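Local atomic coordinates of hypothetical protein Atu2299 (Agrobacterium tumefaciens, PDB entry 2HLY), a protein that is of unknown function but belongs to a family placed in the papain-like CA clan of peptidases, so may be related to cysteine peptidases. Residues 35-39 / 88-92. Sequence-based numbering, arbitrary orientation. Where two conformers were deposited one is given.
Sequences SMYFS and FHCWV
Helices pack closely on strands where small side chains line the interface, and residues 35-39 and 88-92 illustrate this well. One turn of helix 31-50, closed by the hydrogen bond from Ser39 N to Ser35 O (2.9 Å), runs almost parallel to extended residues 89-92: the axes diverge by 8° and approach to 6.9 Å. Ser35 lies nearest Cys90 (CA-CA 5.3 Å) and Ser39 nearest Trp91 (CA-CA 5.2 Å). These two serines, one turn apart, and Cys90 direct their CB atoms into the interface. Ser35, in the p rotamer, accepts a hydrogen bond at OG from Cys90 N (3.1 Å); its OG is also hydrogen-bonded to Ala32 O. Ser39, rotamer m, sets OG 3.4 Å from Cys90 CB, and its carbonyl O meets Val92 CG2 at 3.2 Å. Cys90, also m, turns SG to Met36 CG (3.7 Å). The CA-to-CB bond of His89 points away from the helix, yet its t rotamer brings ND1 to 3.5 Å from Ser35 CB, while NE2 is hydrogen-bonded to Asp100 OD2 on neighbouring strand 97-100. A helix whose buried turn packs against an antiparallel sheet, beside a strand histidine hydrogen-bonded to an aspartate, is consistent with the papain-like fold of clan CA.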
loop_
_atom_site.group_PDB
_atom_site.type_symbol
_atom_site.label_atom_id
_atom_site.label_comp_id
_atom_site.label_asym_id
_atom_site.label_seq_id
_atom_site.Cartn_x
_atom_site.Cartn_y
_atom_site.Cartn_z
ATOM N N SER A 35 -5.525 -2.147 -2.650
ATOM C CA SER A 35 -4.087 -2.078 -2.980
ATOM C C SER A 35 -3.819 -0.967 -3.993
ATOM O O SER A 35 -2.753 -0.347 -3.965
ATOM C CB SER A 35 -3.554 -3.424 -3.504
ATOM O OG SER A 35 -3.928 -3.623 -4.855
ATOM N N MET A 36 -4.785 -0.725 -4.886
ATOM C CA MET A 36 -4.652 0.354 -5.858
ATOM C C MET A 36 -4.583 1.715 -5.184
ATOM O O MET A 36 -3.816 2.578 -5.615
ATOM C CB MET A 36 -5.804 0.290 -6.876
ATOM C CG MET A 36 -5.720 -0.966 -7.731
ATOM S SD MET A 36 -7.235 -1.235 -8.683
ATOM C CE MET A 36 -7.156 0.139 -9.849
ATOM N N TYR A 37 -5.378 1.910 -4.127
ATOM C CA TYR A 37 -5.324 3.160 -3.367
ATOM C C TYR A 37 -4.058 3.264 -2.537
ATOM O O TYR A 37 -3.427 4.318 -2.500
ATOM C CB TYR A 37 -6.537 3.294 -2.446
ATOM C CG TYR A 37 -7.803 3.703 -3.157
ATOM C CD1 TYR A 37 -8.070 5.046 -3.414
ATOM C CD2 TYR A 37 -8.739 2.755 -3.560
ATOM C CE1 TYR A 37 -9.245 5.438 -4.049
ATOM C CE2 TYR A 37 -9.911 3.137 -4.206
ATOM C CZ TYR A 37 -10.153 4.480 -4.444
ATOM O OH TYR A 37 -11.321 4.885 -5.082
ATOM N N PHE A 38 -3.699 2.198 -1.829
ATOM C CA PHE A 38 -2.477 2.243 -1.035
ATOM C C PHE A 38 -1.277 2.549 -1.897
ATOM O O PHE A 38 -0.429 3.338 -1.517
ATOM C CB PHE A 38 -2.264 0.935 -0.248
ATOM C CG PHE A 38 -3.101 0.853 1.003
ATOM C CD1 PHE A 38 -2.817 1.670 2.093
ATOM C CD2 PHE A 38 -4.168 -0.031 1.087
ATOM C CE1 PHE A 38 -3.599 1.617 3.251
ATOM C CE2 PHE A 38 -4.956 -0.100 2.243
ATOM C CZ PHE A 38 -4.668 0.731 3.323
ATOM N N SER A 39 -1.228 1.975 -3.092
ATOM C CA SER A 39 -0.041 2.138 -3.935
ATOM C C SER A 39 0.028 3.473 -4.652
ATOM O O SER A 39 1.098 4.091 -4.732
ATOM C CB SER A 39 0.059 0.990 -4.920
ATOM O OG SER A 39 0.243 -0.209 -4.197
ATOM N N PHE A 88 -5.617 -9.596 -7.934
ATOM C CA PHE A 88 -4.662 -8.624 -8.473
ATOM C C PHE A 88 -4.132 -7.762 -7.323
ATOM O O PHE A 88 -4.883 -7.401 -6.412
ATOM C CB PHE A 88 -5.350 -7.732 -9.494
ATOM C CG PHE A 88 -4.400 -6.907 -10.302
ATOM C CD1 PHE A 88 -3.765 -7.472 -11.397
ATOM C CD2 PHE A 88 -4.149 -5.581 -9.973
ATOM C CE1 PHE A 88 -2.887 -6.732 -12.161
ATOM C CE2 PHE A 88 -3.257 -4.825 -10.744
ATOM C CZ PHE A 88 -2.626 -5.419 -11.826
ATOM N N HIS A 89 -2.841 -7.440 -7.367
ATOM C CA HIS A 89 -2.234 -6.661 -6.290
ATOM C C HIS A 89 -1.274 -5.596 -6.808
ATOM O O HIS A 89 -0.584 -5.820 -7.800
ATOM C CB HIS A 89 -1.512 -7.594 -5.320
ATOM C CG HIS A 89 -1.115 -6.935 -4.039
ATOM N ND1 HIS A 89 -2.038 -6.582 -3.078
ATOM C CD2 HIS A 89 0.096 -6.563 -3.560
ATOM C CE1 HIS A 89 -1.410 -6.024 -2.055
ATOM N NE2 HIS A 89 -0.114 -6.004 -2.323
ATOM N N CYS A 90 -1.260 -4.433 -6.146
ATOM C CA CYS A 90 -0.357 -3.335 -6.501
ATOM C C CYS A 90 0.621 -3.064 -5.377
ATOM O O CYS A 90 0.302 -3.305 -4.202
ATOM C CB CYS A 90 -1.145 -2.049 -6.744
ATOM S SG CYS A 90 -2.222 -2.137 -8.171
ATOM N N TRP A 91 1.765 -2.508 -5.741
ATOM C CA TRP A 91 2.797 -2.095 -4.773
ATOM C C TRP A 91 3.460 -0.815 -5.298
ATOM O O TRP A 91 3.065 -0.289 -6.346
ATOM C CB TRP A 91 3.826 -3.209 -4.595
ATOM C CG TRP A 91 4.518 -3.583 -5.857
ATOM C CD1 TRP A 91 5.689 -3.078 -6.341
ATOM C CD2 TRP A 91 4.076 -4.560 -6.813
ATOM N NE1 TRP A 91 6.008 -3.675 -7.534
ATOM C CE2 TRP A 91 5.031 -4.586 -7.850
ATOM C CE3 TRP A 91 2.974 -5.419 -6.880
ATOM C CZ2 TRP A 91 4.916 -5.441 -8.954
ATOM C CZ3 TRP A 91 2.849 -6.263 -7.983
ATOM C CH2 TRP A 91 3.824 -6.277 -8.997
ATOM N N VAL A 92 4.467 -0.313 -4.580
ATOM C CA VAL A 92 5.189 0.879 -5.023
ATOM C C VAL A 92 6.656 0.524 -5.201
ATOM O O VAL A 92 7.210 -0.245 -4.409
ATOM C CB VAL A 92 5.063 2.017 -3.986
ATOM C CG1 VAL A 92 5.855 3.239 -4.434
ATOM C CG2 VAL A 92 3.607 2.397 -3.842
#